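Abietadiene synthase, chloroplastic (Abies grandis, PDB 3S9V) is a chloroplast member of the terpene synthase family, a mainly helical enzyme whose C-terminal part carries the family's metal-binding domain. Local coordinates at residues Val446-Gly449 with Lys450-Met454; Tyr204-Glu207 with Gly208-Glu211; Glu654-Thr657 with Asp658-Ser662; Met674-Thr677 with Gly678-Asn682; Trp560-Ser563 with Leu564-Gln567. All blocks are in the same frame, centred on the assembly; numbering follows the deposited sequence.

Contact 1 (Val446-Gly449 with Lys450-Met454); sequences VWLG and KTVYM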
loop_
_atom_site.group_PDB
_atom_site.type_symbol
_atom_site.label_atom_id
_atom_site.label_comp_id
_atom_site.label_asym_id
_atom_site.label_seq_id
_atom_site.Cartn_x
_atom_site.Cartn_y
_atom_site.Cartn_z
ATOM N N VAL A 446 12.601 4.908 -12.950
ATOM C CA VAL A 446 13.951 4.466 -12.654
ATOM C C VAL A 446 14.149 4.764 -11.177
ATOM O O VAL A 446 13.265 5.333 -10.538
ATOM C CB VAL A 446 15.011 5.220 -13.478
ATOM C CG1 VAL A 446 15.040 4.677 -14.891
ATOM C CG2 VAL A 446 14.713 6.713 -13.471
ATOM N N TRP A 447 15.295 4.378 -10.632
ATOM C CA TRP A 447 15.559 4.598 -9.218
ATOM C C TRP A 447 16.901 5.284 -9.062
ATOM O O TRP A 447 17.774 5.147 -9.918
ATOM C CB TRP A 447 15.547 3.260 -8.464
ATOM C CG TRP A 447 14.278 2.468 -8.683
ATOM C CD1 TRP A 447 13.871 1.868 -9.845
ATOM C CD2 TRP A 447 13.221 2.258 -7.733
ATOM N NE1 TRP A 447 12.628 1.307 -9.678
ATOM C CE2 TRP A 447 12.204 1.531 -8.393
ATOM C CE3 TRP A 447 13.035 2.618 -6.391
ATOM C CZ2 TRP A 447 11.013 1.155 -7.756
ATOM C CZ3 TRP A 447 11.852 2.248 -5.756
ATOM C CH2 TRP A 447 10.854 1.520 -6.444
ATOM N N LEU A 448 17.059 6.024 -7.970
ATOM C CA LEU A 448 18.298 6.745 -7.723
ATOM C C LEU A 448 19.095 6.221 -6.535
ATOM O O LEU A 448 18.634 6.243 -5.401
ATOM C CB LEU A 448 18.004 8.234 -7.522
ATOM C CG LEU A 448 19.228 9.161 -7.515
ATOM C CD1 LEU A 448 20.035 8.945 -8.790
ATOM C CD2 LEU A 448 18.787 10.614 -7.403
ATOM N N GLY A 449 20.297 5.734 -6.814
ATOM C CA GLY A 449 21.176 5.245 -5.763
ATOM C C GLY A 449 22.500 5.955 -5.972
ATOM O O GLY A 449 22.518 7.152 -6.231
ATOM N N LYS A 450 23.606 5.230 -5.866
ATOM C CA LYS A 450 24.917 5.815 -6.098
ATOM C C LYS A 450 24.861 6.254 -7.566
ATOM O O LYS A 450 25.523 7.204 -7.983
ATOM C CB LYS A 450 26.000 4.745 -5.909
ATOM C CG LYS A 450 27.428 5.203 -6.188
ATOM C CD LYS A 450 27.947 6.155 -5.115
ATOM C CE LYS A 450 28.046 5.473 -3.765
ATOM N NZ LYS A 450 28.954 4.283 -3.800
ATOM N N THR A 451 24.050 5.534 -8.337
ATOM C CA THR A 451 23.854 5.802 -9.765
ATOM C C THR A 451 22.378 5.578 -10.080
ATOM O O THR A 451 21.598 5.198 -9.203
ATOM C CB THR A 451 24.640 4.805 -10.644
ATOM O OG1 THR A 451 24.063 3.499 -10.495
ATOM C CG2 THR A 451 26.115 4.753 -10.233
ATOM N N VAL A 452 21.984 5.823 -11.324
ATOM C CA VAL A 452 20.601 5.578 -11.709
ATOM C C VAL A 452 20.490 4.081 -11.990
ATOM O O VAL A 452 21.296 3.522 -12.736
ATOM C CB VAL A 452 20.201 6.341 -12.992
ATOM C CG1 VAL A 452 18.857 5.834 -13.486
ATOM C CG2 VAL A 452 20.110 7.834 -12.708
ATOM N N TYR A 453 19.514 3.420 -11.382
ATOM C CA TYR A 453 19.352 1.992 -11.617
ATOM C C TYR A 453 17.901 1.643 -11.922
ATOM O O TYR A 453 16.999 2.455 -11.706
ATOM C CB TYR A 453 19.896 1.182 -10.426
ATOM C CG TYR A 453 19.156 1.353 -9.117
ATOM C CD1 TYR A 453 18.279 0.375 -8.669
ATOM C CD2 TYR A 453 19.357 2.471 -8.310
ATOM C CE1 TYR A 453 17.624 0.498 -7.451
ATOM C CE2 TYR A 453 18.700 2.604 -7.076
ATOM C CZ TYR A 453 17.835 1.604 -6.655
ATOM O OH TYR A 453 17.180 1.678 -5.437
ATOM N N MET A 454 17.683 0.441 -12.446
ATOM C CA MET A 454 16.344 0.010 -12.821
ATOM C C MET A 454 15.981 -1.324 -12.191
ATOM O O MET A 454 16.826 -2.208 -12.064
ATOM C CB MET A 454 16.261 -0.104 -14.341
ATOM C CG MET A 454 16.934 1.052 -15.075
ATOM S SD MET A 454 16.939 0.861 -16.861
ATOM C CE MET A 454 17.434 -0.842 -17.031
HETATM O O HOH W 1 18.644 3.362 -3.826
#

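Contact 2 (Tyr204-Glu207 with Gly208-Glu211); sequences YSLE and GLQE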
loop_
_atom_site.group_PDB
_atom_site.type_symbol
_atom_site.label_atom_id
_atom_site.label_comp_id
_atom_site.label_asym_id
_atom_site.label_seq_id
_atom_site.Cartn_x
_atom_site.Cartn_y
_atom_site.Cartn_z
ATOM N N TYR A 204 28.558 3.333 2.366
ATOM C CA TYR A 204 28.068 3.087 1.019
ATOM C C TYR A 204 28.968 3.769 0.002
ATOM O O TYR A 204 28.978 3.406 -1.172
ATOM C CB TYR A 204 26.636 3.618 0.899
ATOM C CG TYR A 204 25.943 3.357 -0.414
ATOM C CD1 TYR A 204 25.490 4.414 -1.201
ATOM C CD2 TYR A 204 25.681 2.056 -0.846
ATOM C CE1 TYR A 204 24.789 4.187 -2.381
ATOM C CE2 TYR A 204 24.981 1.816 -2.032
ATOM C CZ TYR A 204 24.537 2.889 -2.794
ATOM O OH TYR A 204 23.849 2.673 -3.971
ATOM N N SER A 205 29.728 4.768 0.446
ATOM C CA SER A 205 30.615 5.474 -0.472
ATOM C C SER A 205 32.037 5.681 0.048
ATOM O O SER A 205 32.596 6.776 -0.043
ATOM C CB SER A 205 29.991 6.817 -0.881
ATOM O OG SER A 205 29.052 7.272 0.069
ATOM N N LEU A 206 32.624 4.608 0.571
ATOM C CA LEU A 206 33.985 4.648 1.091
ATOM C C LEU A 206 35.021 4.961 0.014
ATOM O O LEU A 206 36.114 5.428 0.324
ATOM C CB LEU A 206 34.331 3.318 1.761
ATOM C CG LEU A 206 33.708 3.089 3.137
ATOM C CD1 LEU A 206 33.849 1.636 3.547
ATOM C CD2 LEU A 206 34.393 4.000 4.139
ATOM N N GLU A 207 34.686 4.704 -1.250
ATOM C CA GLU A 207 35.621 4.980 -2.329
ATOM C C GLU A 207 35.928 6.481 -2.394
ATOM O O GLU A 207 36.928 6.898 -2.985
ATOM C CB GLU A 207 35.076 4.475 -3.676
ATOM C CG GLU A 207 33.895 5.254 -4.232
ATOM C CD GLU A 207 32.549 4.698 -3.806
ATOM O OE1 GLU A 207 32.476 4.053 -2.734
ATOM O OE2 GLU A 207 31.558 4.923 -4.540
ATOM N N GLY A 208 35.081 7.285 -1.763
ATOM C CA GLY A 208 35.299 8.723 -1.756
ATOM C C GLY A 208 35.789 9.264 -0.421
ATOM O O GLY A 208 35.852 10.477 -0.225
ATOM N N LEU A 209 36.144 8.370 0.499
ATOM C CA LEU A 209 36.624 8.772 1.822
ATOM C C LEU A 209 37.965 8.114 2.141
ATOM O O LEU A 209 38.423 8.134 3.283
ATOM C CB LEU A 209 35.602 8.361 2.881
ATOM C CG LEU A 209 34.174 8.837 2.641
ATOM C CD1 LEU A 209 33.234 8.031 3.507
ATOM C CD2 LEU A 209 34.061 10.331 2.937
ATOM N N GLN A 210 38.586 7.534 1.122
ATOM C CA GLN A 210 39.862 6.841 1.259
ATOM C C GLN A 210 41.016 7.630 1.872
ATOM O O GLN A 210 41.988 7.037 2.329
ATOM C CB GLN A 210 40.323 6.335 -0.103
ATOM C CG GLN A 210 39.348 5.429 -0.801
ATOM C CD GLN A 210 39.899 4.938 -2.110
ATOM O OE1 GLN A 210 40.885 4.206 -2.139
ATOM N NE2 GLN A 210 39.272 5.344 -3.208
ATOM N N GLU A 211 40.937 8.954 1.865
ATOM C CA GLU A 211 42.026 9.746 2.424
ATOM C C GLU A 211 41.818 10.089 3.899
ATOM O O GLU A 211 42.768 10.469 4.583
ATOM C CB GLU A 211 42.213 11.054 1.639
ATOM C CG GLU A 211 42.153 10.931 0.127
ATOM C CD GLU A 211 40.843 11.463 -0.445
ATOM O OE1 GLU A 211 39.771 10.947 -0.056
ATOM O OE2 GLU A 211 40.883 12.398 -1.279
HETATM O O HOH W 2 38.762 9.006 -1.512
#

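Contact 3 (Glu654-Thr657 with Asp658-Ser662); sequences EVLT and DEVLS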
loop_
_atom_site.group_PDB
_atom_site.type_symbol
_atom_site.label_atom_id
_atom_site.label_comp_id
_atom_site.label_asym_id
_atom_site.label_seq_id
_atom_site.Cartn_x
_atom_site.Cartn_y
_atom_site.Cartn_z
ATOM N N GLU A 654 -18.914 -21.788 -1.145
ATOM C CA GLU A 654 -18.565 -22.904 -0.274
ATOM C C GLU A 654 -19.627 -23.059 0.804
ATOM O O GLU A 654 -20.219 -22.077 1.245
ATOM C CB GLU A 654 -17.211 -22.667 0.394
ATOM C CG GLU A 654 -16.040 -22.649 -0.571
ATOM C CD GLU A 654 -15.978 -23.898 -1.433
ATOM O OE1 GLU A 654 -16.058 -25.014 -0.874
ATOM O OE2 GLU A 654 -15.841 -23.761 -2.669
ATOM N N VAL A 655 -19.868 -24.294 1.224
ATOM C CA VAL A 655 -20.855 -24.557 2.260
ATOM C C VAL A 655 -20.449 -23.829 3.542
ATOM O O VAL A 655 -19.296 -23.903 3.967
ATOM C CB VAL A 655 -20.964 -26.073 2.546
ATOM C CG1 VAL A 655 -21.887 -26.321 3.726
ATOM C CG2 VAL A 655 -21.488 -26.796 1.311
ATOM N N LEU A 656 -21.395 -23.114 4.144
ATOM C CA LEU A 656 -21.129 -22.390 5.383
ATOM C C LEU A 656 -21.374 -23.328 6.551
ATOM O O LEU A 656 -22.520 -23.561 6.936
ATOM C CB LEU A 656 -22.051 -21.176 5.512
ATOM C CG LEU A 656 -21.936 -20.385 6.824
ATOM C CD1 LEU A 656 -20.515 -19.854 6.982
ATOM C CD2 LEU A 656 -22.945 -19.240 6.831
ATOM N N THR A 657 -20.297 -23.866 7.113
ATOM C CA THR A 657 -20.400 -24.789 8.241
ATOM C C THR A 657 -20.750 -24.061 9.541
ATOM O O THR A 657 -20.557 -22.849 9.652
ATOM C CB THR A 657 -19.078 -25.556 8.440
ATOM O OG1 THR A 657 -18.054 -24.648 8.865
ATOM C CG2 THR A 657 -18.651 -26.205 7.128
ATOM N N ASP A 658 -21.267 -24.801 10.519
ATOM C CA ASP A 658 -21.632 -24.209 11.797
ATOM C C ASP A 658 -20.418 -23.622 12.516
ATOM O O ASP A 658 -20.543 -22.657 13.269
ATOM C CB ASP A 658 -22.320 -25.242 12.695
ATOM C CG ASP A 658 -23.707 -25.615 12.196
ATOM O OD1 ASP A 658 -24.484 -24.697 11.840
ATOM O OD2 ASP A 658 -24.026 -26.825 12.170
ATOM N N GLU A 659 -19.245 -24.200 12.287
ATOM C CA GLU A 659 -18.044 -23.689 12.927
ATOM C C GLU A 659 -17.632 -22.345 12.327
ATOM O O GLU A 659 -17.233 -21.433 13.053
ATOM C CB GLU A 659 -16.894 -24.686 12.799
ATOM C CG GLU A 659 -15.631 -24.242 13.537
ATOM C CD GLU A 659 -15.841 -24.081 15.040
ATOM O OE1 GLU A 659 -14.922 -23.567 15.712
ATOM O OE2 GLU A 659 -16.915 -24.471 15.551
ATOM N N VAL A 660 -17.719 -22.221 11.005
ATOM C CA VAL A 660 -17.373 -20.967 10.342
ATOM C C VAL A 660 -18.400 -19.895 10.727
ATOM O O VAL A 660 -18.045 -18.745 10.998
ATOM C CB VAL A 660 -17.367 -21.114 8.798
ATOM C CG1 VAL A 660 -17.184 -19.757 8.148
ATOM C CG2 VAL A 660 -16.250 -22.039 8.362
ATOM N N LEU A 661 -19.674 -20.278 10.754
ATOM C CA LEU A 661 -20.740 -19.345 11.103
ATOM C C LEU A 661 -20.533 -18.771 12.507
ATOM O O LEU A 661 -20.603 -17.559 12.698
ATOM C CB LEU A 661 -22.104 -20.037 11.018
ATOM C CG LEU A 661 -23.342 -19.246 11.459
ATOM C CD1 LEU A 661 -23.479 -17.957 10.648
ATOM C CD2 LEU A 661 -24.574 -20.117 11.283
ATOM N N SER A 662 -20.262 -19.641 13.477
ATOM C CA SER A 662 -20.054 -19.205 14.855
ATOM C C SER A 662 -18.953 -18.150 14.976
ATOM O O SER A 662 -18.870 -17.451 15.981
ATOM C CB SER A 662 -19.707 -20.402 15.748
ATOM O OG SER A 662 -18.413 -20.896 15.450
#

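Contact 4 (Met674-Thr677 with Gly678-Asn682); sequences MGLT and GRLVN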
loop_
_atom_site.group_PDB
_atom_site.type_symbol
_atom_site.label_atom_id
_atom_site.label_comp_id
_atom_site.label_asym_id
_atom_site.label_seq_id
_atom_site.Cartn_x
_atom_site.Cartn_y
_atom_site.Cartn_z
ATOM N N MET A 674 -17.956 -4.688 13.826
ATOM C CA MET A 674 -18.302 -4.173 12.509
ATOM C C MET A 674 -19.535 -3.310 12.674
ATOM O O MET A 674 -19.580 -2.168 12.215
ATOM C CB MET A 674 -18.601 -5.331 11.542
ATOM C CG MET A 674 -19.208 -4.897 10.209
ATOM S SD MET A 674 -20.010 -6.261 9.307
ATOM C CE MET A 674 -21.445 -6.458 10.332
ATOM N N GLY A 675 -20.539 -3.872 13.337
ATOM C CA GLY A 675 -21.771 -3.141 13.574
ATOM C C GLY A 675 -21.530 -1.893 14.402
ATOM O O GLY A 675 -22.087 -0.831 14.113
ATOM N N LEU A 676 -20.699 -2.013 15.434
ATOM C CA LEU A 676 -20.402 -0.870 16.292
ATOM C C LEU A 676 -19.757 0.263 15.509
ATOM O O LEU A 676 -20.234 1.394 15.559
ATOM C CB LEU A 676 -19.492 -1.278 17.463
ATOM C CG LEU A 676 -19.051 -0.163 18.425
ATOM C CD1 LEU A 676 -20.281 0.484 19.034
ATOM C CD2 LEU A 676 -18.141 -0.735 19.535
ATOM N N THR A 677 -18.685 -0.026 14.779
ATOM C CA THR A 677 -18.022 1.029 14.015
ATOM C C THR A 677 -18.939 1.661 12.964
ATOM O O THR A 677 -18.879 2.872 12.730
ATOM C CB THR A 677 -16.733 0.531 13.305
ATOM O OG1 THR A 677 -17.061 -0.488 12.351
ATOM C CG2 THR A 677 -15.737 -0.006 14.326
ATOM N N GLY A 678 -19.781 0.848 12.333
ATOM C CA GLY A 678 -20.678 1.376 11.321
ATOM C C GLY A 678 -21.660 2.340 11.955
ATOM O O GLY A 678 -21.893 3.443 11.453
ATOM N N ARG A 679 -22.235 1.928 13.075
ATOM C CA ARG A 679 -23.188 2.764 13.783
ATOM C C ARG A 679 -22.601 4.111 14.195
ATOM O O ARG A 679 -23.217 5.152 13.989
ATOM C CB ARG A 679 -23.670 2.074 15.051
ATOM C CG ARG A 679 -24.652 2.919 15.854
ATOM C CD ARG A 679 -26.034 2.694 15.303
ATOM N NE ARG A 679 -26.575 3.833 14.593
ATOM C CZ ARG A 679 -27.644 3.775 13.803
ATOM N NH1 ARG A 679 -28.074 4.874 13.199
ATOM N NH2 ARG A 679 -28.274 2.622 13.601
ATOM N N LEU A 680 -21.422 4.081 14.802
ATOM C CA LEU A 680 -20.787 5.307 15.275
ATOM C C LEU A 680 -20.381 6.293 14.180
ATOM O O LEU A 680 -20.570 7.502 14.339
ATOM C CB LEU A 680 -19.565 4.975 16.141
ATOM C CG LEU A 680 -19.826 4.140 17.403
ATOM C CD1 LEU A 680 -18.549 4.017 18.220
ATOM C CD2 LEU A 680 -20.907 4.800 18.235
ATOM N N VAL A 681 -19.818 5.803 13.079
ATOM C CA VAL A 681 -19.415 6.720 12.024
ATOM C C VAL A 681 -20.667 7.370 11.457
ATOM O O VAL A 681 -20.692 8.574 11.214
ATOM C CB VAL A 681 -18.630 6.009 10.892
ATOM C CG1 VAL A 681 -19.555 5.140 10.048
ATOM C CG2 VAL A 681 -17.932 7.055 10.029
ATOM N N ASN A 682 -21.709 6.564 11.284
ATOM C CA ASN A 682 -22.990 7.024 10.763
ATOM C C ASN A 682 -23.593 8.102 11.670
ATOM O O ASN A 682 -24.082 9.128 11.189
ATOM C CB ASN A 682 -23.945 5.827 10.648
ATOM C CG ASN A 682 -25.314 6.202 10.092
ATOM O OD1 ASN A 682 -26.072 6.935 10.721
ATOM N ND2 ASN A 682 -25.637 5.689 8.904
#

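Contact 5 (Trp560-Ser563 with Leu564-Gln567); sequences WDLS and LVDQ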
loop_
_atom_site.group_PDB
_atom_site.type_symbol
_atom_site.label_atom_id
_atom_site.label_comp_id
_atom_site.label_asym_id
_atom_site.label_seq_id
_atom_site.Cartn_x
_atom_site.Cartn_y
_atom_site.Cartn_z
ATOM N N TRP A 560 -44.014 -16.486 8.583
ATOM C CA TRP A 560 -43.640 -16.568 7.172
ATOM C C TRP A 560 -44.748 -17.022 6.215
ATOM O O TRP A 560 -44.628 -18.056 5.555
ATOM C CB TRP A 560 -42.396 -17.457 7.006
ATOM C CG TRP A 560 -41.701 -17.275 5.683
ATOM C CD1 TRP A 560 -41.809 -18.076 4.583
ATOM C CD2 TRP A 560 -40.872 -16.173 5.295
ATOM N NE1 TRP A 560 -41.107 -17.539 3.532
ATOM C CE2 TRP A 560 -40.521 -16.371 3.941
ATOM C CE3 TRP A 560 -40.395 -15.036 5.958
ATOM C CZ2 TRP A 560 -39.716 -15.474 3.237
ATOM C CZ3 TRP A 560 -39.592 -14.144 5.259
ATOM C CH2 TRP A 560 -39.263 -14.370 3.910
ATOM N N ASP A 561 -45.824 -16.239 6.152
ATOM C CA ASP A 561 -46.946 -16.507 5.252
ATOM C C ASP A 561 -47.605 -15.179 4.904
ATOM O O ASP A 561 -47.080 -14.116 5.245
ATOM C CB ASP A 561 -47.976 -17.458 5.885
ATOM C CG ASP A 561 -48.617 -16.891 7.140
ATOM O OD1 ASP A 561 -48.944 -15.684 7.164
ATOM O OD2 ASP A 561 -48.812 -17.664 8.101
ATOM N N LEU A 562 -48.749 -15.235 4.227
ATOM C CA LEU A 562 -49.461 -14.025 3.837
ATOM C C LEU A 562 -50.791 -13.904 4.571
ATOM O O LEU A 562 -51.744 -13.335 4.050
ATOM C CB LEU A 562 -49.707 -14.030 2.324
ATOM C CG LEU A 562 -48.469 -14.201 1.440
ATOM C CD1 LEU A 562 -48.878 -14.212 -0.023
ATOM C CD2 LEU A 562 -47.487 -13.075 1.704
ATOM N N SER A 563 -50.849 -14.430 5.789
ATOM C CA SER A 563 -52.077 -14.393 6.581
ATOM C C SER A 563 -52.400 -13.050 7.232
ATOM O O SER A 563 -53.448 -12.914 7.866
ATOM C CB SER A 563 -52.014 -15.450 7.678
ATOM O OG SER A 563 -50.944 -15.169 8.563
ATOM N N LEU A 564 -51.516 -12.066 7.092
ATOM C CA LEU A 564 -51.750 -10.758 7.705
ATOM C C LEU A 564 -51.715 -9.608 6.707
ATOM O O LEU A 564 -51.950 -8.459 7.070
ATOM C CB LEU A 564 -50.723 -10.504 8.818
ATOM C CG LEU A 564 -50.711 -11.531 9.949
ATOM C CD1 LEU A 564 -49.687 -11.146 10.984
ATOM C CD2 LEU A 564 -52.092 -11.614 10.578
ATOM N N VAL A 565 -51.429 -9.928 5.453
ATOM C CA VAL A 565 -51.352 -8.927 4.394
ATOM C C VAL A 565 -52.617 -8.070 4.262
ATOM O O VAL A 565 -52.555 -6.911 3.847
ATOM C CB VAL A 565 -51.049 -9.614 3.038
ATOM C CG1 VAL A 565 -51.268 -8.651 1.888
ATOM C CG2 VAL A 565 -49.615 -10.110 3.028
ATOM N N ASP A 566 -53.762 -8.641 4.621
ATOM C CA ASP A 566 -55.033 -7.926 4.532
ATOM C C ASP A 566 -55.205 -6.886 5.640
ATOM O O ASP A 566 -55.991 -5.952 5.498
ATOM C CB ASP A 566 -56.199 -8.924 4.565
ATOM C CG ASP A 566 -56.327 -9.718 3.272
ATOM O OD1 ASP A 566 -56.939 -10.809 3.301
ATOM O OD2 ASP A 566 -55.827 -9.247 2.223
ATOM N N GLN A 567 -54.473 -7.046 6.738
ATOM C CA GLN A 567 -54.560 -6.100 7.849
ATOM C C GLN A 567 -53.476 -5.037 7.732
ATOM O O GLN A 567 -53.292 -4.239 8.644
ATOM C CB GLN A 567 -54.390 -6.827 9.186
ATOM C CG GLN A 567 -55.390 -7.941 9.418
ATOM C CD GLN A 567 -55.122 -8.717 10.691
ATOM O OE1 GLN A 567 -55.019 -8.140 11.774
ATOM N NE2 GLN A 567 -55.014 -10.035 10.568
HETATM O O HOH W 3 -48.878 -11.754 6.000
#

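Contact 1 (Val446-Gly449 with Lys450-Met454)
Trp447 and Tyr453 meet as the hydrogen-bonded pair of a tight antiparallel beta hairpin, their side chains crossing obliquely. It is the CB of Trp447 that lies over the face of the Tyr453 ring: this CH-pi contact puts Trp447 CB 3.5 Å from the centroid of the phenol ring. Tyr453 achieves it by setting CG between its own backbone N and carbonyl carbon (chi1 65°), which folds the ring back over the partner strand. The indole then swings off with its plane at 31° to the phenol, presenting its edge near CD1 to Tyr453 O, while Phe271 packs against it edge-to-face. One edge of the phenol faces the turn, with CE2 of Tyr453 3.5 Å from Gly449 N. On the other face of the hairpin, Leu448 CD1 and Val452 CG2 touch at 4.1 Å, and Val446 CB rests against Val452 CG1. Backbone bonds run both ways between Trp447 and Tyr453, and Gly449 N closes the turn on Thr451 O at 2.8 Å. A water bridges the two strands, 2.8 Å from Tyr453 OH and donating to Leu448 O.

Contact 2 (Tyr204-Glu207 with Gly208-Glu211)
Gly208 N reaches back three residues to Ser205 O (3.1 Å), and Leu209 N does the same to Leu206 O (2.9 Å), the spacing that defines 3-10 winding. In both bonds the N-H comes from above the carbonyl plane, 66° out of it at Leu206 O, a consequence of so tight a coil. Beyond Leu209 the series changes hands: the next carbonyl, Glu207 O, is met by a side-chain amide in place of the main-chain N-H of Gln210. Gln210 turns CG beside its backbone N (chi1 -57°) and runs extended from there, so that NE2 comes back over the turn to Glu207 O at 2.8 Å. The bond is almost straight, 175° at the hydrogen, and the oxygen lies in the plane of the amide. A water also donates to Glu207 O and, at 2.6 Å, to Glu211 OE1, so two donors grip this one carbonyl while the chain leaves the 3-10 segment. The apolar part is modest: Leu206 CD2 and Leu209 CD1 touch at 4.2 Å. The turn is wedged among helices, with Leu206 and Glu207 against helix 232-242, Leu209 against helix 151-164, and Gln210 beside Trp61 of helix 56-62, where Tyr57 OH also bonds to Glu207 OE2.

Contact 3 (Glu654-Thr657 with Asp658-Ser662)
Thr657 and Val660 meet where a loop becomes the short helix 658-661, and their torsions fit the side chains to the start of the helix. Thr657 places OG1 between its backbone N and carbonyl carbon (chi1 67°), which turns the hydroxyl oxygen back over the first turn. There it accepts from Val660 N at 3.3 Å, with an angle of 161° at the hydrogen. A methyl of Val660 packs tightly against the capping oxygen, Thr657 OG1 being 3.2 Å from Val660 CG2. The carbonyl of Thr657 takes the first regular helical bond, from Leu661 N at 2.9 Å.

Just before the cap, Leu656 extends CG opposite its backbone N (chi1 176°) and sends its two methyls to different partners. CD1 of Leu656 presses on Val660 CG1 at 3.5 Å; CD2 reaches Leu661 CD1 at 4.1 Å, the two leucine side chains crossing at about a right angle. Tyr601 of helix 599-621 and Tyr743 of helix 741-757 also pack against Leu656. Further along, Ser662 OG donates to Glu659 O at 2.7 Å. The acidic residues Asp658 and Glu659 stand in the first turn, where their charge probably suits the helix dipole; Glu659 OE1 also makes a salt bridge with Lys663.

With valine at the third helical position, no reciprocal side-chain acceptor completes a capping box. The arrangement is instead a threonine N-cap joined to a hydrophobic staple, in which Leu656 before the cap meets Leu661 in the fourth helical position.

Contact 4 (Met674-Thr677 with Gly678-Asn682)
Leu676 CD1 lies on Leu680 CD1, 4.0 Å away, one turn further along helix 669-693 of the alpha-helical terpene synthase fold. The pair works through different first torsions: Leu676 CG stands opposite its backbone N (chi1 178°) and leans forward along the axis, whereas Leu680 CG lies beside its own N (chi1 -60°) and tips back toward the preceding turn. This brings Leu680 CG to 3.3 Å from Leu676 O, so the leucine covers the same carbonyl that its N-H engages at 3.0 Å. The joint apolar patch faces Ile632 of helix 628-638.

Elsewhere round the helix, Thr677 packs on Ala726 and Leu727 of helix 712-736 and Ala751 of helix 741-757. Its OG1 sits 3.0 Å from Met674 O, with Leu673 O a weaker alternative. Arg679 leads off to a salt bridge with Asp683. Asn682 opens a sequence consistent with the NSE/DTE motif, the second metal-binding motif of terpene synthases, so the segment 678-682 runs into its first residue. Gly678 N closes on Met674 O in the regular helical pattern, and Val681, whose N bonds to Thr677 O at 3.1 Å, also sets CG1 3.6 Å from that oxygen.

Contact 5 (Trp560-Ser563 with Leu564-Gln567)
An Asx turn at Asp561 shapes the surface loop between helices 547-559 and 570-594, just ahead of the point where Leu562 meets Val565. It is a small example of a side chain doing the work of the backbone where regular structure has ended. Trp560, the first residue to leave the helix, has a positive phi, and the chain then turns on Asp561. OD1 of Asp561 accepts from Ser563 N at 2.7 Å, the N-H approaching from above the carboxylate plane, 46° out of it. Ser563 places OG between its backbone N and carbonyl carbon (chi1 63°), which directs the hydroxyl to the same Asp561 OD1; that bond is modelled as very short, so its exact length is doubtful. Arg559 NH1 of the preceding helix also bonds to Ser563 OG, tying the turn back to the helix it follows.

Across the loop, Leu562 and Val565 lie side by side and point the same way, with CD2 of Leu562 3.9 Å from Val565 CG2. Leu562 also meets Phe576, and Val565 meets Lys573, both on helix 570-594. Leu564 takes another direction, toward Glu555, Ser556 and Arg559 of helix 547-559, and its CD2 passes 3.3 Å from Ser563 O. Each of the two helices thus receives part of the loop. Within 564-567, Gln567 N bonds to Leu564 O at 2.9 Å, closing a turn. A water spans the bend, donating to Asp561 O at 3.1 Å and accepting from Leu564 N at 2.9 Å.

How the contacts relate
Contacts 1 and 2 touch: Lys450, at the tip of the hairpin, extends its NZ to Glu207 OE2 in a salt bridge of 2.8 Å and, probably as a hydrogen bond, to Tyr204 O at the same distance, so the hairpin turn is tied to the 3-10 segment. The other three lie across the chain's centre, within the range of the metal-binding family domain. Contacts 3 and 4 sit on successive helices, centres about 25 Å and nearest atoms about 11 Å apart. Contact 5 is further out, its centre about 34 Å from that of contact 4, whose last residue begins the probable metal-binding motif. Contacts 2 and 5 are widest apart, about 88 Å between centres.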